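Local coordinates for protein amphinase-2 (Rana pipiens, PDB 2P7S) that cleaves RNA endonucleolytically as a secreted, cytotoxic ribonuclease of the pancreatic family, acting on poly(U), poly(C) and ribosomal RNA, at residues Thr17-Ala22 against Cys26-Asn31; Cys79-Pro82 against Tyr87-Ser90. All blocks are in the same frame, centred on the assembly; numbering follows the deposited sequence.

Interaction 1. Residues Thr17-Ala22 against Cys26-Asn31; sequences TSQSVA and CNRTMN. With NAG (2-acetamido-2-deoxy-beta-D-glucopyranose), chain B.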
loop_
_atom_site.group_PDB
_atom_site.type_symbol
_atom_site.label_atom_id
_atom_site.label_comp_id
_atom_site.label_asym_id
_atom_site.label_seq_id
_atom_site.Cartn_x
_atom_site.Cartn_y
_atom_site.Cartn_z
ATOM N N THR A 17 6.587 2.023 0.205
ATOM C CA THR A 17 7.607 2.725 0.962
ATOM C C THR A 17 8.979 2.073 0.880
ATOM O O THR A 17 9.103 0.840 0.859
ATOM C CB THR A 17 7.219 2.862 2.459
ATOM O OG1 THR A 17 8.226 3.632 3.130
ATOM C CG2 THR A 17 7.112 1.499 3.129
ATOM N N SER A 18 10.011 2.914 0.821
ATOM C CA SER A 18 11.387 2.435 0.769
ATOM C C SER A 18 11.948 2.359 2.194
ATOM O O SER A 18 13.079 1.924 2.408
ATOM C CB SER A 18 12.247 3.380 -0.076
ATOM O OG SER A 18 12.311 4.674 0.503
ATOM N N GLN A 19 11.148 2.781 3.169
ATOM C CA GLN A 19 11.569 2.758 4.574
ATOM C C GLN A 19 11.553 1.338 5.125
ATOM O O GLN A 19 10.830 0.479 4.631
ATOM C CB GLN A 19 10.628 3.603 5.438
ATOM C CG GLN A 19 10.523 5.082 5.095
ATOM C CD GLN A 19 9.441 5.769 5.927
ATOM O OE1 GLN A 19 9.539 5.828 7.148
ATOM N NE2 GLN A 19 8.398 6.272 5.268
ATOM N N SER A 20 12.348 1.092 6.158
ATOM C CA SER A 20 12.371 -0.227 6.774
ATOM C C SER A 20 11.194 -0.277 7.753
ATOM O O SER A 20 10.651 0.762 8.128
ATOM C CB SER A 20 13.676 -0.431 7.546
ATOM O OG SER A 20 13.727 0.409 8.690
ATOM N N VAL A 21 10.808 -1.483 8.156
ATOM C CA VAL A 21 9.714 -1.680 9.103
ATOM C C VAL A 21 10.015 -0.974 10.428
ATOM O O VAL A 21 9.129 -0.404 11.063
ATOM C CB VAL A 21 9.508 -3.182 9.376
ATOM C CG1 VAL A 21 8.489 -3.387 10.477
ATOM C CG2 VAL A 21 9.062 -3.873 8.102
ATOM N N ALA A 22 11.280 -1.006 10.832
ATOM C CA ALA A 22 11.698 -0.382 12.083
ATOM C C ALA A 22 11.716 1.144 12.030
ATOM O O ALA A 22 11.379 1.810 13.010
ATOM C CB ALA A 22 13.067 -0.901 12.467
ATOM N N CYS A 26 3.973 5.350 11.653
ATOM C CA CYS A 26 2.634 5.715 11.218
ATOM C C CYS A 26 2.269 7.159 11.560
ATOM O O CYS A 26 1.671 7.866 10.748
ATOM C CB CYS A 26 1.604 4.785 11.856
ATOM S SG CYS A 26 1.562 3.098 11.166
ATOM N N ASN A 27 2.610 7.595 12.767
ATOM C CA ASN A 27 2.272 8.954 13.183
ATOM C C ASN A 27 2.890 10.008 12.290
ATOM O O ASN A 27 2.340 11.097 12.133
ATOM C CB ASN A 27 2.686 9.179 14.635
ATOM C CG ASN A 27 2.047 8.188 15.561
ATOM O OD1 ASN A 27 0.886 7.823 15.363
ATOM N ND2 ASN A 27 2.788 7.742 16.571
ATOM N N ARG A 28 4.026 9.674 11.693
ATOM C CA ARG A 28 4.721 10.586 10.795
ATOM C C ARG A 28 4.142 10.557 9.379
ATOM O O ARG A 28 3.689 11.572 8.858
ATOM C CB ARG A 28 6.209 10.221 10.720
ATOM C CG ARG A 28 6.992 11.018 9.677
ATOM C CD ARG A 28 8.298 10.325 9.282
ATOM N NE ARG A 28 9.250 10.211 10.390
ATOM C CZ ARG A 28 9.853 9.077 10.748
ATOM N NH1 ARG A 28 9.605 7.951 10.092
ATOM N NH2 ARG A 28 10.715 9.067 11.756
ATOM N N THR A 29 4.149 9.375 8.771
ATOM C CA THR A 29 3.695 9.215 7.397
ATOM C C THR A 29 2.197 9.378 7.142
ATOM O O THR A 29 1.809 9.940 6.115
ATOM C CB THR A 29 4.186 7.866 6.843
ATOM O OG1 THR A 29 5.593 7.749 7.092
ATOM C CG2 THR A 29 3.942 7.782 5.343
ATOM N N MET A 30 1.356 8.895 8.054
ATOM C CA MET A 30 -0.088 9.056 7.879
ATOM C C MET A 30 -0.439 10.547 7.915
ATOM O O MET A 30 -1.509 10.959 7.464
ATOM C CB MET A 30 -0.864 8.326 8.985
ATOM C CG MET A 30 -0.877 6.800 8.875
ATOM S SD MET A 30 -1.564 6.176 7.313
ATOM C CE MET A 30 -3.325 6.403 7.573
ATOM N N ASN A 31 0.468 11.354 8.459
ATOM C CA ASN A 31 0.237 12.794 8.546
ATOM C C ASN A 31 1.211 13.579 7.678
ATOM O O ASN A 31 1.369 14.793 7.837
ATOM C CB ASN A 31 0.346 13.254 10.002
ATOM C CG ASN A 31 -0.727 12.649 10.876
ATOM O OD1 ASN A 31 -1.917 12.872 10.651
ATOM N ND2 ASN A 31 -0.318 11.865 11.873
HETATM C C1 NAG B . 2.303 6.653 17.397
HETATM C C2 NAG B . 3.490 5.895 18.008
HETATM C C3 NAG B . 2.973 4.767 18.904
HETATM C C4 NAG B . 2.053 5.362 19.968
HETATM C C5 NAG B . 0.899 6.093 19.268
HETATM C C6 NAG B . -0.092 6.731 20.234
HETATM C C7 NAG B . 5.645 5.342 17.076
HETATM C C8 NAG B . 6.438 4.723 15.937
HETATM N N2 NAG B . 4.322 5.351 16.951
HETATM O O3 NAG B . 4.061 4.093 19.518
HETATM O O4 NAG B . 1.544 4.315 20.817
HETATM O O5 NAG B . 1.426 7.146 18.427
HETATM O O6 NAG B . 0.534 7.725 21.030
HETATM O O7 NAG B . 6.232 5.801 18.057
HETATM O O HOH W 1 7.475 6.810 8.747
#
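Gln19, Arg28 and Thr29 meet around a single water molecule, an example of how two pieces of chain can be joined without a direct hydrogen bond between residues 17-22 and 26-31. The contact sets the loop after strand 16-17 against helix 26-29 of the pancreatic ribonuclease fold. The water donates a hydrogen bond to Gln19 OE1 (2.8 Å) and accepts one from Arg28 NH1 (2.8 Å). Its third partner is Thr29 OG1, 2.7 Å away.

The direct approaches are looser. Gln19 OE1 lies at the edge of the Arg28 guanidinium, 3.6 Å from NH1, with the amide and guanidinium planes turned 54° apart. Gln19 NE2 comes within 3.7 Å of Thr29 OG1 as the two side chains run past each other in opposite directions. Gln19 can span the gap because its chain is extended beyond CG (chi2 174°), whereas Arg28 bends at chi3 (-64°) to bring NH1 back to the water; the same NH1 also donates to the backbone O of Asp23.

Each side is held by bonds of its own. Thr17 OG1 accepts from Gln19 N at 3.0 Å, an ST turn that fixes the start of the Gln19 backbone, while Gln19 O pairs with His49 ND1. On the helical side, Asn31 ND2 donates to Asn27 O at 2.8 Å. Asn27 carries the N-linked sugar through a covalent bond from ND2 to C1 of the N-acetylglucosamine, leaving the glycan away from the water site.

Gln19 and Thr29 both touch Phe24, and Thr29 also packs on Phe47 of strand 45-49. The polar contact between Gln19 and helix 26-29 is therefore made through an ordered water, which the positive charge of Arg28 would be expected to polarise toward donating to Gln19.

Interaction 2. Residues Cys79-Pro82 against Tyr87-Ser90; sequences CKNP and YSQS. With NAG (2-acetamido-2-deoxy-beta-D-glucopyranose), chain B.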
loop_
_atom_site.group_PDB
_atom_site.type_symbol
_atom_site.label_atom_id
_atom_site.label_comp_id
_atom_site.label_asym_id
_atom_site.label_seq_id
_atom_site.Cartn_x
_atom_site.Cartn_y
_atom_site.Cartn_z
ATOM N N CYS A 79 -1.365 0.925 9.371
ATOM C CA CYS A 79 -1.596 1.991 10.346
ATOM C C CYS A 79 -3.106 2.073 10.556
ATOM O O CYS A 79 -3.856 2.232 9.590
ATOM C CB CYS A 79 -1.107 3.326 9.798
ATOM S SG CYS A 79 0.658 3.351 9.361
ATOM N N LYS A 80 -3.555 1.988 11.805
ATOM C CA LYS A 80 -4.991 2.031 12.058
ATOM C C LYS A 80 -5.368 2.547 13.446
ATOM O O LYS A 80 -4.503 2.886 14.264
ATOM C CB LYS A 80 -5.571 0.628 11.888
ATOM C CG LYS A 80 -5.059 -0.363 12.925
ATOM C CD LYS A 80 -5.684 -1.729 12.719
ATOM C CE LYS A 80 -5.308 -2.684 13.835
ATOM N NZ LYS A 80 -5.988 -3.998 13.663
ATOM N N ASN A 81 -6.675 2.599 13.687
ATOM C CA ASN A 81 -7.237 3.028 14.964
ATOM C C ASN A 81 -6.670 4.336 15.499
ATOM O O ASN A 81 -6.218 4.410 16.648
ATOM C CB ASN A 81 -7.051 1.921 16.003
ATOM C CG ASN A 81 -7.633 0.599 15.543
ATOM O OD1 ASN A 81 -8.373 0.552 14.559
ATOM N ND2 ASN A 81 -7.308 -0.478 16.248
ATOM N N PRO A 82 -6.700 5.396 14.682
ATOM C CA PRO A 82 -6.165 6.672 15.154
ATOM C C PRO A 82 -6.974 7.285 16.295
ATOM O O PRO A 82 -8.186 7.083 16.407
ATOM C CB PRO A 82 -6.205 7.539 13.900
ATOM C CG PRO A 82 -7.449 7.034 13.205
ATOM C CD PRO A 82 -7.290 5.535 13.337
ATOM N N TYR A 87 -1.608 6.644 15.673
ATOM C CA TYR A 87 -2.029 5.285 15.338
ATOM C C TYR A 87 -1.444 4.068 16.034
ATOM O O TYR A 87 -0.393 4.129 16.668
ATOM C CB TYR A 87 -1.792 5.045 13.847
ATOM C CG TYR A 87 -2.421 6.035 12.903
ATOM C CD1 TYR A 87 -1.977 7.357 12.836
ATOM C CD2 TYR A 87 -3.449 5.638 12.049
ATOM C CE1 TYR A 87 -2.550 8.260 11.934
ATOM C CE2 TYR A 87 -4.022 6.523 11.153
ATOM C CZ TYR A 87 -3.573 7.828 11.096
ATOM O OH TYR A 87 -4.152 8.686 10.195
ATOM N N SER A 88 -2.150 2.948 15.859
ATOM C CA SER A 88 -1.706 1.648 16.328
ATOM C C SER A 88 -0.987 1.149 15.072
ATOM O O SER A 88 -1.432 1.421 13.951
ATOM C CB SER A 88 -2.885 0.725 16.652
ATOM O OG SER A 88 -3.462 1.073 17.898
ATOM N N GLN A 89 0.113 0.433 15.257
ATOM C CA GLN A 89 0.915 -0.047 14.139
ATOM C C GLN A 89 1.147 -1.547 14.230
ATOM O O GLN A 89 1.483 -2.070 15.296
ATOM C CB GLN A 89 2.262 0.689 14.153
ATOM C CG GLN A 89 3.256 0.306 13.073
ATOM C CD GLN A 89 4.450 1.260 13.024
ATOM O OE1 GLN A 89 4.334 2.431 13.391
ATOM N NE2 GLN A 89 5.589 0.769 12.547
ATOM N N SER A 90 0.967 -2.233 13.106
ATOM C CA SER A 90 1.181 -3.670 13.059
ATOM C C SER A 90 1.905 -4.014 11.766
ATOM O O SER A 90 1.685 -3.388 10.733
ATOM C CB SER A 90 -0.150 -4.422 13.123
ATOM O OG SER A 90 -0.863 -4.299 11.914
HETATM C C1 NAG B . 2.303 6.653 17.397
HETATM C C2 NAG B . 3.490 5.895 18.008
HETATM C C3 NAG B . 2.973 4.767 18.904
HETATM C C4 NAG B . 2.053 5.362 19.968
HETATM C C5 NAG B . 0.899 6.093 19.268
HETATM C C6 NAG B . -0.092 6.731 20.234
HETATM C C7 NAG B . 5.645 5.342 17.076
HETATM C C8 NAG B . 6.438 4.723 15.937
HETATM N N2 NAG B . 4.322 5.351 16.951
HETATM O O3 NAG B . 4.061 4.093 19.518
HETATM O O4 NAG B . 1.544 4.315 20.817
HETATM O O5 NAG B . 1.426 7.146 18.427
HETATM O O6 NAG B . 0.534 7.725 21.030
HETATM O O7 NAG B . 6.232 5.801 18.057
HETATM O O HOH W 2 -4.725 3.245 18.524
#
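Lys80 and Ser88 form a hydrogen-bonded antiparallel pair, tied by two nearly straight backbone bonds. Ser88 N donates to Lys80 O at 2.8 Å, and Lys80 N returns a bond to Ser88 O at 3.1 Å. Next to them, Cys79 and Gln89 make the non-hydrogen-bonded pair. Farther toward the turn, a water donates to Asn81 O at 2.7 Å and also bonds to Ser88 OG, so it bridges the strands beside the Lys80-Ser88 pair.

The packing centres on Tyr87. CB of Pro82 sits over one face of its ring in a CH-pi contact, 3.8 Å from the centroid and 16° off the normal. The edge of the same ring is turned to the Lys80 backbone, and CD2 approaches Cys79 CB at 4.0 Å. With chi1 at -55°, Tyr87 CG lies beside its own backbone N, which swings the ring across to the partner strand; its OH bonds to Lys42 O.

In this hairpin of strands 74-83 and 86-101, the two backbone bonds thus set the register, while the Pro82 contact on the face and the bond of Tyr87 OH to Lys42 O fix the position of the ring.

Interactions 1 and 2 lie with their centres 11 Å apart and are joined through helix 26-29. The disulfide between Cys26 SG and Cys79 SG, 2.0 Å long, links that helix covalently to the hairpin. Asn27 OD1 probably accepts a hydrogen bond from Tyr87 N at 2.8 Å, while Met30 CB packs 3.4 Å from Tyr87 CE1. Asn27 therefore serves both the glycan, through ND2, and the strand, through OD1. The sugar touches both contacts, yet it marks no binding pocket. As in other pancreatic ribonucleases, His15 and His107 are probably the catalytic proton acceptor and donor; the side chains of Thr29 and Cys79 each lie about 10 Å from that of His15.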